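Local coordinates for protein LP04448p (Drosophila melanogaster, PDB 4QMH) that probably binds tubulin through an array of TOG domains, this fragment being the fourth, and so helps drive microtubule polymerization, at residues K152-L166 with V194-H208. Sequence-based numbering, arbitrary orientation.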
loop_
_atom_site.group_PDB
_atom_site.type_symbol
_atom_site.label_atom_id
_atom_site.label_comp_id
_atom_site.label_asym_id
_atom_site.label_seq_id
_atom_site.Cartn_x
_atom_site.Cartn_y
_atom_site.Cartn_z
ATOM N N LYS A 152 0.152 -5.069 -10.730
ATOM C CA LYS A 152 -0.253 -6.416 -10.346
ATOM C C LYS A 152 0.965 -7.274 -10.000
ATOM O O LYS A 152 0.940 -8.029 -9.032
ATOM C CB LYS A 152 -1.131 -7.069 -11.427
ATOM C CG LYS A 152 -2.478 -6.360 -11.602
ATOM C CD LYS A 152 -3.347 -6.967 -12.697
ATOM C CE LYS A 152 -2.597 -7.176 -13.993
ATOM N NZ LYS A 152 -3.515 -7.734 -15.035
ATOM N N THR A 153 2.029 -7.157 -10.786
ATOM C CA THR A 153 3.259 -7.890 -10.500
ATOM C C THR A 153 3.805 -7.557 -9.115
ATOM O O THR A 153 4.066 -8.453 -8.310
ATOM C CB THR A 153 4.329 -7.612 -11.562
ATOM O OG1 THR A 153 3.819 -7.989 -12.846
ATOM C CG2 THR A 153 5.607 -8.415 -11.260
ATOM N N GLU A 154 3.960 -6.266 -8.824
ATOM C CA GLU A 154 4.525 -5.850 -7.537
ATOM C C GLU A 154 3.607 -6.216 -6.386
ATOM O O GLU A 154 4.067 -6.656 -5.336
ATOM C CB GLU A 154 4.776 -4.342 -7.492
ATOM C CG GLU A 154 5.773 -3.821 -8.486
ATOM C CD GLU A 154 7.200 -4.247 -8.205
ATOM O OE1 GLU A 154 7.515 -4.636 -7.063
ATOM O OE2 GLU A 154 8.012 -4.187 -9.146
ATOM N N LEU A 155 2.307 -6.025 -6.585
ATOM C CA LEU A 155 1.364 -6.178 -5.478
ATOM C C LEU A 155 1.151 -7.640 -5.095
ATOM O O LEU A 155 1.111 -7.978 -3.910
ATOM C CB LEU A 155 0.044 -5.467 -5.793
ATOM C CG LEU A 155 -0.933 -5.303 -4.634
ATOM C CD1 LEU A 155 -0.223 -4.871 -3.340
ATOM C CD2 LEU A 155 -2.024 -4.315 -5.023
ATOM N N TRP A 156 1.039 -8.527 -6.081
ATOM C CA TRP A 156 0.995 -9.946 -5.757
ATOM C C TRP A 156 2.292 -10.436 -5.094
ATOM O O TRP A 156 2.256 -11.300 -4.222
ATOM C CB TRP A 156 0.659 -10.802 -6.986
ATOM C CG TRP A 156 -0.795 -10.748 -7.375
ATOM C CD1 TRP A 156 -1.306 -10.347 -8.578
ATOM C CD2 TRP A 156 -1.926 -11.101 -6.558
ATOM N NE1 TRP A 156 -2.674 -10.437 -8.564
ATOM C CE2 TRP A 156 -3.083 -10.887 -7.336
ATOM C CE3 TRP A 156 -2.071 -11.572 -5.248
ATOM C CZ2 TRP A 156 -4.373 -11.131 -6.850
ATOM C CZ3 TRP A 156 -3.349 -11.810 -4.767
ATOM C CH2 TRP A 156 -4.486 -11.590 -5.567
ATOM N N ALA A 157 3.438 -9.894 -5.496
ATOM C CA ALA A 157 4.699 -10.302 -4.876
ATOM C C ALA A 157 4.685 -9.888 -3.417
ATOM O O ALA A 157 5.128 -10.626 -2.544
ATOM C CB ALA A 157 5.876 -9.654 -5.581
ATOM N N TRP A 158 4.181 -8.684 -3.165
ATOM C CA TRP A 158 4.159 -8.148 -1.813
ATOM C C TRP A 158 3.205 -8.950 -0.946
ATOM O O TRP A 158 3.536 -9.302 0.179
ATOM C CB TRP A 158 3.772 -6.671 -1.837
ATOM C CG TRP A 158 3.731 -6.007 -0.480
ATOM C CD1 TRP A 158 4.788 -5.509 0.223
ATOM C CD2 TRP A 158 2.561 -5.732 0.298
ATOM N NE1 TRP A 158 4.348 -4.946 1.413
ATOM C CE2 TRP A 158 2.985 -5.081 1.483
ATOM C CE3 TRP A 158 1.196 -5.988 0.116
ATOM C CZ2 TRP A 158 2.091 -4.677 2.471
ATOM C CZ3 TRP A 158 0.310 -5.591 1.105
ATOM C CH2 TRP A 158 0.764 -4.941 2.268
ATOM N N LEU A 159 2.027 -9.260 -1.471
ATOM C CA LEU A 159 1.085 -10.074 -0.713
ATOM C C LEU A 159 1.659 -11.459 -0.444
ATOM O O LEU A 159 1.508 -11.991 0.651
ATOM C CB LEU A 159 -0.259 -10.186 -1.445
ATOM C CG LEU A 159 -1.077 -8.889 -1.524
ATOM C CD1 LEU A 159 -2.189 -9.004 -2.570
ATOM C CD2 LEU A 159 -1.659 -8.539 -0.165
ATOM N N ALA A 160 2.326 -12.039 -1.440
ATOM C CA ALA A 160 2.886 -13.381 -1.289
ATOM C C ALA A 160 3.975 -13.383 -0.228
ATOM O O ALA A 160 4.139 -14.348 0.522
ATOM C CB ALA A 160 3.444 -13.889 -2.634
ATOM N N ASP A 161 4.702 -12.276 -0.156
ATOM C CA ASP A 161 5.808 -12.115 0.772
ATOM C C ASP A 161 5.310 -11.862 2.196
ATOM O O ASP A 161 5.851 -12.416 3.146
ATOM C CB ASP A 161 6.709 -10.968 0.299
ATOM C CG ASP A 161 7.925 -10.767 1.188
ATOM O OD1 ASP A 161 8.559 -11.773 1.567
ATOM O OD2 ASP A 161 8.245 -9.600 1.505
ATOM N N LYS A 162 4.269 -11.046 2.340
ATOM C CA LYS A 162 3.876 -10.549 3.657
ATOM C C LYS A 162 2.779 -11.355 4.353
ATOM O O LYS A 162 2.841 -11.558 5.574
ATOM C CB LYS A 162 3.450 -9.076 3.567
ATOM C CG LYS A 162 4.554 -8.132 3.129
ATOM C CD LYS A 162 5.667 -8.048 4.159
ATOM C CE LYS A 162 6.751 -7.077 3.719
ATOM N NZ LYS A 162 7.884 -7.042 4.691
ATOM N N LEU A 163 1.776 -11.813 3.606
ATOM C CA LEU A 163 0.649 -12.511 4.244
ATOM C C LEU A 163 1.046 -13.734 5.083
ATOM O O LEU A 163 0.484 -13.947 6.155
ATOM C CB LEU A 163 -0.414 -12.915 3.223
ATOM C CG LEU A 163 -1.291 -11.788 2.691
ATOM C CD1 LEU A 163 -2.186 -12.319 1.570
ATOM C CD2 LEU A 163 -2.123 -11.196 3.818
ATOM N N PRO A 164 1.990 -14.552 4.598
ATOM C CA PRO A 164 2.283 -15.737 5.417
ATOM C C PRO A 164 2.871 -15.401 6.797
ATOM O O PRO A 164 2.764 -16.217 7.719
ATOM C CB PRO A 164 3.294 -16.514 4.558
ATOM C CG PRO A 164 2.986 -16.091 3.148
ATOM C CD PRO A 164 2.632 -14.621 3.272
ATOM N N GLY A 165 3.457 -14.214 6.950
ATOM C CA GLY A 165 4.097 -13.849 8.204
ATOM C C GLY A 165 3.271 -12.958 9.113
ATOM O O GLY A 165 3.730 -12.547 10.182
ATOM N N LEU A 166 2.052 -12.652 8.686
ATOM C CA LEU A 166 1.147 -11.816 9.467
ATOM C C LEU A 166 0.193 -12.696 10.258
ATOM O O LEU A 166 -0.420 -13.611 9.704
ATOM C CB LEU A 166 0.351 -10.878 8.547
ATOM C CG LEU A 166 1.133 -9.740 7.882
ATOM C CD1 LEU A 166 0.259 -8.942 6.927
ATOM C CD2 LEU A 166 1.758 -8.828 8.935
ATOM N N VAL A 194 2.713 -11.570 -13.796
ATOM C CA VAL A 194 1.481 -11.548 -13.006
ATOM C C VAL A 194 1.050 -12.961 -12.601
ATOM O O VAL A 194 0.752 -13.217 -11.434
ATOM C CB VAL A 194 0.346 -10.824 -13.754
ATOM C CG1 VAL A 194 -0.977 -10.955 -12.985
ATOM C CG2 VAL A 194 0.705 -9.359 -13.939
ATOM N N ARG A 195 1.031 -13.873 -13.568
ATOM C CA ARG A 195 0.694 -15.269 -13.299
ATOM C C ARG A 195 1.604 -15.858 -12.238
ATOM O O ARG A 195 1.135 -16.472 -11.281
ATOM C CB ARG A 195 0.801 -16.122 -14.570
ATOM C CG ARG A 195 -0.339 -15.963 -15.556
ATOM C CD ARG A 195 -0.439 -17.166 -16.519
ATOM N NE ARG A 195 0.815 -17.469 -17.213
ATOM C CZ ARG A 195 1.264 -16.826 -18.290
ATOM N NH1 ARG A 195 0.577 -15.818 -18.807
ATOM N NH2 ARG A 195 2.413 -17.188 -18.850
ATOM N N LYS A 196 2.909 -15.686 -12.414
ATOM C CA LYS A 196 3.871 -16.252 -11.476
ATOM C C LYS A 196 3.625 -15.734 -10.064
ATOM O O LYS A 196 3.552 -16.503 -9.106
ATOM C CB LYS A 196 5.310 -15.945 -11.916
ATOM C CG LYS A 196 6.362 -16.358 -10.904
ATOM C CD LYS A 196 7.763 -16.125 -11.469
ATOM C CE LYS A 196 8.840 -16.585 -10.498
ATOM N NZ LYS A 196 8.875 -15.734 -9.279
ATOM N N ASN A 197 3.480 -14.423 -9.934
ATOM C CA ASN A 197 3.354 -13.827 -8.619
ATOM C C ASN A 197 1.986 -14.115 -7.975
ATOM O O ASN A 197 1.898 -14.329 -6.768
ATOM C CB ASN A 197 3.659 -12.329 -8.683
ATOM C CG ASN A 197 5.126 -12.056 -8.977
ATOM O OD1 ASN A 197 5.920 -12.990 -9.110
ATOM N ND2 ASN A 197 5.497 -10.784 -9.073
ATOM N N ALA A 198 0.925 -14.131 -8.771
ATOM C CA ALA A 198 -0.391 -14.457 -8.206
ATOM C C ALA A 198 -0.433 -15.907 -7.699
ATOM O O ALA A 198 -0.965 -16.199 -6.613
ATOM C CB ALA A 198 -1.499 -14.174 -9.212
ATOM N N ASN A 199 0.156 -16.824 -8.457
ATOM C CA ASN A 199 0.243 -18.200 -7.984
ATOM C C ASN A 199 1.008 -18.308 -6.673
ATOM O O ASN A 199 0.626 -19.077 -5.782
ATOM C CB ASN A 199 0.843 -19.115 -9.055
ATOM C CG ASN A 199 -0.187 -19.565 -10.070
ATOM O OD1 ASN A 199 -0.966 -20.484 -9.815
ATOM N ND2 ASN A 199 -0.212 -18.904 -11.226
ATOM N N GLU A 200 2.076 -17.530 -6.545
ATOM C CA GLU A 200 2.875 -17.538 -5.324
ATOM C C GLU A 200 2.100 -16.992 -4.132
ATOM O O GLU A 200 2.429 -17.288 -2.992
ATOM C CB GLU A 200 4.176 -16.759 -5.523
ATOM C CG GLU A 200 5.103 -17.428 -6.523
ATOM C CD GLU A 200 6.445 -16.747 -6.624
ATOM O OE1 GLU A 200 6.699 -15.804 -5.841
ATOM O OE2 GLU A 200 7.248 -17.168 -7.484
ATOM N N ALA A 201 1.066 -16.202 -4.404
ATOM C CA ALA A 201 0.271 -15.572 -3.356
ATOM C C ALA A 201 -0.861 -16.484 -2.878
ATOM O O ALA A 201 -1.509 -16.203 -1.878
ATOM C CB ALA A 201 -0.296 -14.245 -3.858
ATOM N N VAL A 202 -1.109 -17.576 -3.596
ATOM C CA VAL A 202 -2.205 -18.468 -3.219
ATOM C C VAL A 202 -2.060 -18.961 -1.781
ATOM O O VAL A 202 -3.019 -18.908 -0.999
ATOM C CB VAL A 202 -2.316 -19.671 -4.174
ATOM C CG1 VAL A 202 -3.335 -20.688 -3.642
ATOM C CG2 VAL A 202 -2.740 -19.202 -5.567
ATOM N N LEU A 203 -0.858 -19.410 -1.419
ATOM C CA LEU A 203 -0.637 -19.947 -0.079
ATOM C C LEU A 203 -0.889 -18.891 0.989
ATOM O O LEU A 203 -1.557 -19.152 1.992
ATOM C CB LEU A 203 0.777 -20.522 0.062
ATOM C CG LEU A 203 1.113 -21.053 1.457
ATOM C CD1 LEU A 203 0.174 -22.198 1.832
ATOM C CD2 LEU A 203 2.574 -21.498 1.513
ATOM N N GLY A 204 -0.351 -17.696 0.779
ATOM C CA GLY A 204 -0.570 -16.603 1.707
ATOM C C GLY A 204 -2.035 -16.282 1.942
ATOM O O GLY A 204 -2.443 -16.069 3.074
ATOM N N ILE A 205 -2.820 -16.198 0.867
ATOM C CA ILE A 205 -4.260 -15.985 0.982
ATOM C C ILE A 205 -4.901 -17.125 1.764
ATOM O O ILE A 205 -5.696 -16.903 2.679
ATOM C CB ILE A 205 -4.931 -15.885 -0.418
ATOM C CG1 ILE A 205 -4.326 -14.722 -1.227
ATOM C CG2 ILE A 205 -6.452 -15.774 -0.292
ATOM C CD1 ILE A 205 -4.828 -13.357 -0.835
ATOM N N MET A 206 -4.542 -18.357 1.421
ATOM C CA MET A 206 -5.142 -19.510 2.090
ATOM C C MET A 206 -4.795 -19.600 3.573
ATOM O O MET A 206 -5.581 -20.118 4.359
ATOM C CB MET A 206 -4.730 -20.799 1.388
ATOM C CG MET A 206 -5.585 -21.992 1.785
ATOM S SD MET A 206 -5.106 -23.475 0.902
ATOM C CE MET A 206 -5.749 -23.097 -0.725
ATOM N N ILE A 207 -3.614 -19.119 3.954
ATOM C CA ILE A 207 -3.233 -19.118 5.363
ATOM C C ILE A 207 -4.255 -18.334 6.188
ATOM O O ILE A 207 -4.529 -18.675 7.344
ATOM C CB ILE A 207 -1.809 -18.560 5.561
ATOM C CG1 ILE A 207 -0.783 -19.636 5.215
ATOM C CG2 ILE A 207 -1.611 -18.037 6.985
ATOM C CD1 ILE A 207 0.630 -19.111 5.102
ATOM N N HIS A 208 -4.851 -17.314 5.580
ATOM C CA HIS A 208 -5.846 -16.493 6.267
ATOM C C HIS A 208 -7.300 -16.921 6.062
ATOM O O HIS A 208 -8.123 -16.755 6.958
ATOM C CB HIS A 208 -5.649 -15.015 5.905
ATOM C CG HIS A 208 -4.361 -14.460 6.416
ATOM N ND1 HIS A 208 -4.252 -13.860 7.651
ATOM C CD2 HIS A 208 -3.113 -14.468 5.889
ATOM C CE1 HIS A 208 -2.997 -13.504 7.856
ATOM N NE2 HIS A 208 -2.286 -13.854 6.797
HETATM O O HOH W 1 2.146 -16.641 -0.317
#
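The carbonyl oxygen of T153 is gripped from opposite faces of its plane, by the helical N-H of A157 and by the amide of N197. N197 ND2 lies 2.8 Å from T153 O, with the acceptor close to the amide plane; CG set beside the backbone N (chi1 -69°) carries the amide across the groove. Asparagine suits this place because its short side chain ends in an N-H donor that can add a second bond to T153 O, which A157 N already uses within helix 149-162. L163 O is held likewise: H208 NE2 donates to it at 2.8 Å, almost in the imidazole plane, and L166 N comes from the other face, a bond that joins H208 to the 3-10 segment 163-165. Segments 152-162 and 194-208 run roughly parallel, their axes at 38°, within the all-helical TOG fold, whose helices stack side by side. Small residues bring them close midway, where the CA atoms of A160 and A201 are 4.0 Å apart. One turn earlier, A198 covers one face of the W156 indole, its CB 3.8 Å from the centroid of the five-membered ring, while A201 CB meets W156 CE3 obliquely; W156 NE1 hydrogen-bonds to H186 ND1 of helix 173-186. G204, lacking a side chain, admits L163 CB and the P164 ring. Its N-H, left without an intrahelical partner at a kink, donates to a water, which in turn donates to A160 O and E200 O. Beside it, L163 CD1 packs on I205 CD1 at 3.7 Å.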